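Local coordinates for IroE protein (Escherichia coli, PDB 2GZS), which hydrolyses the trilactone of the siderophore enterobactin and its C-glucosylated derivatives, preferring the iron-free forms and tending to cut once to give linear trimers, at residues A[56-59]-A[60-64]; A[122-125]-A[126-130]. All coordinates share one frame; numbering follows the deposited sequence.

Contact 1. Residues A[56-59]-A[60-64]; sequences DRLD and DELLK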
loop_
_atom_site.group_PDB
_atom_site.type_symbol
_atom_site.label_atom_id
_atom_site.label_comp_id
_atom_site.label_asym_id
_atom_site.label_seq_id
_atom_site.Cartn_x
_atom_site.Cartn_y
_atom_site.Cartn_z
ATOM N N ASP A 56 0.998 -12.311 8.365
ATOM C CA ASP A 56 1.812 -12.942 9.396
ATOM C C ASP A 56 2.053 -11.983 10.548
ATOM O O ASP A 56 2.380 -12.509 11.651
ATOM C CB ASP A 56 3.163 -13.300 8.770
ATOM C CG ASP A 56 4.141 -13.890 9.791
ATOM O OD1 ASP A 56 4.095 -15.126 9.943
ATOM O OD2 ASP A 56 4.927 -13.148 10.425
ATOM N N ARG A 57 1.999 -10.684 10.388
ATOM C CA ARG A 57 2.366 -9.699 11.445
ATOM C C ARG A 57 1.090 -9.131 12.044
ATOM O O ARG A 57 1.178 -8.382 13.019
ATOM C CB ARG A 57 3.226 -8.599 10.821
ATOM C CG ARG A 57 4.610 -9.032 10.375
ATOM C CD ARG A 57 5.217 -8.082 9.364
ATOM N NE ARG A 57 6.637 -8.292 9.189
ATOM C CZ ARG A 57 7.368 -9.263 8.736
ATOM N NH1 ARG A 57 6.817 -10.398 8.300
ATOM N NH2 ARG A 57 8.705 -9.129 8.708
ATOM N N LEU A 58 -0.100 -9.411 11.518
ATOM C CA LEU A 58 -1.327 -8.842 12.047
ATOM C C LEU A 58 -1.667 -9.539 13.357
ATOM O O LEU A 58 -1.540 -10.757 13.404
ATOM C CB LEU A 58 -2.417 -8.974 10.992
ATOM C CG LEU A 58 -3.708 -8.229 11.193
ATOM C CD1 LEU A 58 -3.414 -6.723 11.166
ATOM C CD2 LEU A 58 -4.758 -8.574 10.111
ATOM N N ASP A 59 -2.005 -8.737 14.373
ATOM C CA ASP A 59 -2.224 -9.397 15.671
ATOM C C ASP A 59 -3.402 -8.677 16.350
ATOM O O ASP A 59 -3.817 -7.603 15.929
ATOM C CB ASP A 59 -0.993 -9.420 16.560
ATOM C CG ASP A 59 -0.388 -8.064 16.853
ATOM O OD1 ASP A 59 -1.073 -7.029 16.841
ATOM O OD2 ASP A 59 0.840 -7.996 17.072
ATOM N N ASP A 60 -3.861 -9.367 17.419
ATOM C CA ASP A 60 -5.061 -8.845 18.067
ATOM C C ASP A 60 -4.803 -7.477 18.702
ATOM O O ASP A 60 -5.782 -6.719 18.759
ATOM C CB ASP A 60 -5.593 -9.845 19.113
ATOM C CG ASP A 60 -6.607 -10.860 18.628
ATOM O OD1 ASP A 60 -7.191 -10.725 17.530
ATOM O OD2 ASP A 60 -6.844 -11.860 19.364
ATOM N N GLU A 61 -3.594 -7.171 19.208
ATOM C CA GLU A 61 -3.401 -5.853 19.828
ATOM C C GLU A 61 -3.619 -4.753 18.783
ATOM O O GLU A 61 -4.226 -3.757 19.088
ATOM C CB GLU A 61 -2.023 -5.536 20.448
ATOM C CG GLU A 61 -1.847 -4.119 20.946
ATOM C CD GLU A 61 -0.958 -3.041 20.372
ATOM O OE1 GLU A 61 -0.540 -3.046 19.167
ATOM O OE2 GLU A 61 -0.640 -2.062 21.163
ATOM N N LEU A 62 -3.135 -4.890 17.537
ATOM C CA LEU A 62 -3.411 -3.888 16.536
ATOM C C LEU A 62 -4.904 -3.819 16.205
ATOM O O LEU A 62 -5.420 -2.729 16.151
ATOM C CB LEU A 62 -2.583 -4.194 15.249
ATOM C CG LEU A 62 -2.847 -3.191 14.099
ATOM C CD1 LEU A 62 -2.413 -1.781 14.309
ATOM C CD2 LEU A 62 -2.139 -3.750 12.862
ATOM N N LEU A 63 -5.523 -4.992 16.042
ATOM C CA LEU A 63 -6.968 -4.949 15.732
ATOM C C LEU A 63 -7.809 -4.279 16.833
ATOM O O LEU A 63 -8.700 -3.560 16.432
ATOM C CB LEU A 63 -7.417 -6.379 15.438
ATOM C CG LEU A 63 -6.681 -7.108 14.270
ATOM C CD1 LEU A 63 -7.313 -8.492 14.032
ATOM C CD2 LEU A 63 -6.702 -6.278 12.993
ATOM N N LYS A 64 -7.406 -4.546 18.075
ATOM C CA LYS A 64 -8.068 -3.879 19.209
ATOM C C LYS A 64 -7.924 -2.386 19.108
ATOM O O LYS A 64 -8.855 -1.613 19.214
ATOM C CB LYS A 64 -7.469 -4.465 20.483
ATOM C CG LYS A 64 -7.929 -3.726 21.749
ATOM C CD LYS A 64 -7.271 -4.449 22.932
ATOM C CE LYS A 64 -7.481 -3.744 24.256
ATOM N NZ LYS A 64 -6.388 -2.787 24.604
HETATM O O HOH W 1 0.891 -5.295 18.338
#
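Asp59 sits at the N-cap of the helix that starts at Asp60: its backbone is extended, and its carbonyl O takes the first main-chain bond of the helix from Leu63 N at 3.1 Å. The side chain turns back over the same first turn. With CG placed between the backbone N and the carbonyl carbon (chi1 56°), Asp59 OD1 comes over the helix end and accepts from Leu62 N at 3.1 Å, the N-H...O angle being 167° and the amide lying nearly on the line of the C-O bond. A water lies between Asp59 OD2 and Glu61 OE1, within bonding distance of both (3.0 and 2.8 Å); such a water may ease the crowding of like charges, since Asp59 OD1 and Glu61 OE1 are 4.6 Å apart. A long, weak ion pair with Arg256 of helix 247-262 adds a distant positive charge on the OD2 side. Below the cap the contact is apolar. Leu58 CD1 touches both Leu62 CD2 (3.7 Å) and Leu63 CD2 (3.8 Å), and the Leu58 side chain crosses each at about a right angle. Ile3 and Phe13 also touch Leu58, tying the turn to helix 2-6 and strand 11-19. Replacing Asp59 with an alanine would probably leave Leu62 N without its capping acceptor and take away one carboxylate from the bridging water. The arrangement is a classic aspartate N-cap with a hydrophobic staple, formed by Leu58 just before the cap and Leu63 in the first turn: a negative group meets the positive end of the helix dipole, which would favour an ionised carboxylate, while the staple faces Ile3 and Phe13.

Contact 2. Residues A[122-125]-A[126-130]; sequences QLLE and TRIAP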
loop_
_atom_site.group_PDB
_atom_site.type_symbol
_atom_site.label_atom_id
_atom_site.label_comp_id
_atom_site.label_asym_id
_atom_site.label_seq_id
_atom_site.Cartn_x
_atom_site.Cartn_y
_atom_site.Cartn_z
ATOM N N GLN A 122 -3.937 -2.638 -13.080
ATOM C CA GLN A 122 -5.223 -2.969 -13.734
ATOM C C GLN A 122 -5.827 -4.142 -13.036
ATOM O O GLN A 122 -7.051 -4.186 -12.802
ATOM C CB GLN A 122 -4.883 -3.309 -15.209
ATOM C CG GLN A 122 -6.043 -3.991 -15.937
ATOM C CD GLN A 122 -6.546 -3.178 -17.118
ATOM O OE1 GLN A 122 -7.692 -3.374 -17.549
ATOM N NE2 GLN A 122 -5.625 -2.316 -17.566
ATOM N N LEU A 123 -5.094 -5.166 -12.669
ATOM C CA LEU A 123 -5.608 -6.314 -11.947
ATOM C C LEU A 123 -6.238 -5.821 -10.635
ATOM O O LEU A 123 -7.361 -6.189 -10.218
ATOM C CB LEU A 123 -4.496 -7.318 -11.623
ATOM C CG LEU A 123 -4.836 -8.334 -10.548
ATOM C CD1 LEU A 123 -5.866 -9.322 -11.090
ATOM C CD2 LEU A 123 -3.605 -9.122 -10.097
ATOM N N LEU A 124 -5.488 -5.000 -9.900
ATOM C CA LEU A 124 -5.930 -4.561 -8.554
ATOM C C LEU A 124 -7.187 -3.746 -8.651
ATOM O O LEU A 124 -8.123 -4.011 -7.854
ATOM C CB LEU A 124 -4.764 -3.781 -7.922
ATOM C CG LEU A 124 -5.027 -3.211 -6.509
ATOM C CD1 LEU A 124 -5.304 -4.340 -5.516
ATOM C CD2 LEU A 124 -3.843 -2.354 -6.086
ATOM N N GLU A 125 -7.239 -2.759 -9.523
ATOM C CA GLU A 125 -8.358 -1.784 -9.554
ATOM C C GLU A 125 -9.582 -2.309 -10.286
ATOM O O GLU A 125 -10.720 -1.939 -9.890
ATOM C CB GLU A 125 -7.902 -0.462 -10.189
ATOM C CG GLU A 125 -6.801 0.204 -9.380
ATOM C CD GLU A 125 -6.468 1.600 -9.873
ATOM O OE1 GLU A 125 -7.059 2.130 -10.833
ATOM O OE2 GLU A 125 -5.562 2.173 -9.232
ATOM N N THR A 126 -9.389 -3.140 -11.309
ATOM C CA THR A 126 -10.584 -3.575 -12.059
ATOM C C THR A 126 -11.026 -4.980 -11.743
ATOM O O THR A 126 -12.135 -5.378 -12.167
ATOM C CB THR A 126 -10.350 -3.507 -13.590
ATOM O OG1 THR A 126 -9.530 -4.597 -14.009
ATOM C CG2 THR A 126 -9.658 -2.200 -13.988
ATOM N N ARG A 127 -10.225 -5.795 -11.057
ATOM C CA ARG A 127 -10.577 -7.193 -10.772
ATOM C C ARG A 127 -10.635 -7.451 -9.266
ATOM O O ARG A 127 -11.663 -7.899 -8.714
ATOM C CB ARG A 127 -9.644 -8.209 -11.461
ATOM C CG ARG A 127 -9.542 -7.945 -12.971
ATOM C CD ARG A 127 -8.712 -9.013 -13.744
ATOM N NE ARG A 127 -8.302 -8.252 -14.944
ATOM C CZ ARG A 127 -7.065 -8.052 -15.423
ATOM N NH1 ARG A 127 -6.052 -8.659 -14.794
ATOM N NH2 ARG A 127 -6.981 -7.277 -16.493
ATOM N N ILE A 128 -9.523 -7.177 -8.561
ATOM C CA ILE A 128 -9.519 -7.517 -7.133
ATOM C C ILE A 128 -10.389 -6.570 -6.335
ATOM O O ILE A 128 -11.260 -7.044 -5.545
ATOM C CB ILE A 128 -8.063 -7.445 -6.617
ATOM C CG1 ILE A 128 -7.180 -8.424 -7.366
ATOM C CG2 ILE A 128 -8.069 -7.642 -5.086
ATOM C CD1 ILE A 128 -5.755 -8.461 -6.785
ATOM N N ALA A 129 -10.227 -5.283 -6.410
ATOM C CA ALA A 129 -10.969 -4.345 -5.536
ATOM C C ALA A 129 -12.478 -4.503 -5.767
ATOM O O ALA A 129 -13.213 -4.599 -4.766
ATOM C CB ALA A 129 -10.444 -2.922 -5.739
ATOM N N PRO A 130 -12.997 -4.514 -6.990
ATOM C CA PRO A 130 -14.456 -4.613 -7.171
ATOM C C PRO A 130 -15.014 -5.893 -6.585
ATOM O O PRO A 130 -16.195 -5.899 -6.179
ATOM C CB PRO A 130 -14.667 -4.597 -8.688
ATOM C CG PRO A 130 -13.461 -3.847 -9.198
ATOM C CD PRO A 130 -12.340 -4.326 -8.298
#
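Thr126 and Gln122 meet through two bonds to one oxygen. A chi1 of 76° turns the Thr126 hydroxyl back over the preceding turn, where OG1 donates to Gln122 O at 2.8 Å; Thr126 N donates to the same oxygen at 3.0 Å, from the opposite face of the carbonyl plane. Two i+5 bonds, Ile128 N to Leu123 O and Ala129 N to Leu124 O, both 2.9 Å, are the evidence for the wider pi-type turn at 126-128. Arg127 N is the bent i+4 partner of Leu123 O, its N-H...O angle only 139°. Arg127 runs back along the helix, extended from CG to NE, and lays one guanidinium face over the backbone of Leu123; Arg127 NH2 stands 3.5 Å from Gln122 CG, the amide and guanidinium planes being 27° apart. On the buried side Leu123 holds CG anti to its N and Ile128 holds CG1 anti to its carbonyl carbon, which brings Ile128 CD1 3.9 Å from Leu123 CG; Leu124 CD1 lies 4.3 Å from Ile128 CB. Val29 and Val77 of the central sheet touch Ile128. Pro130, lacking an N-H, sets its CD 3.3 Å from Glu125 O, where the helix kinks. The chemistry divides by face: Leu123 O accepts at both spacings as the turn widens, Gln122 O takes an amide and a hydroxyl, and leucine and isoleucine seat helix 117-132 on the alpha/beta-hydrolase sheet.

Overall arrangement
Both contacts are local, between residues a few positions apart, and both are partly buried, but they belong to different elements. Contact 1 joins the end of helix 51-57 to the start of helix 60-66, whereas contact 2 lies wholly inside helix 117-132. Their centres are 26 Å apart, their nearest atoms about 16 Å, and neither touches the other or an annotated site. At 56-64 a carboxylate supplies the acceptor for a helix beginning; at 122-130 the acceptors are backbone carbonyls, one taking a hydroxyl and another a second amide as the helix widens. Their apolar faces differ too: contact 1 leans on helix 2-6 and edge strand 11-19, contact 2 on inner strands 26-34, 43-48 and 73-79.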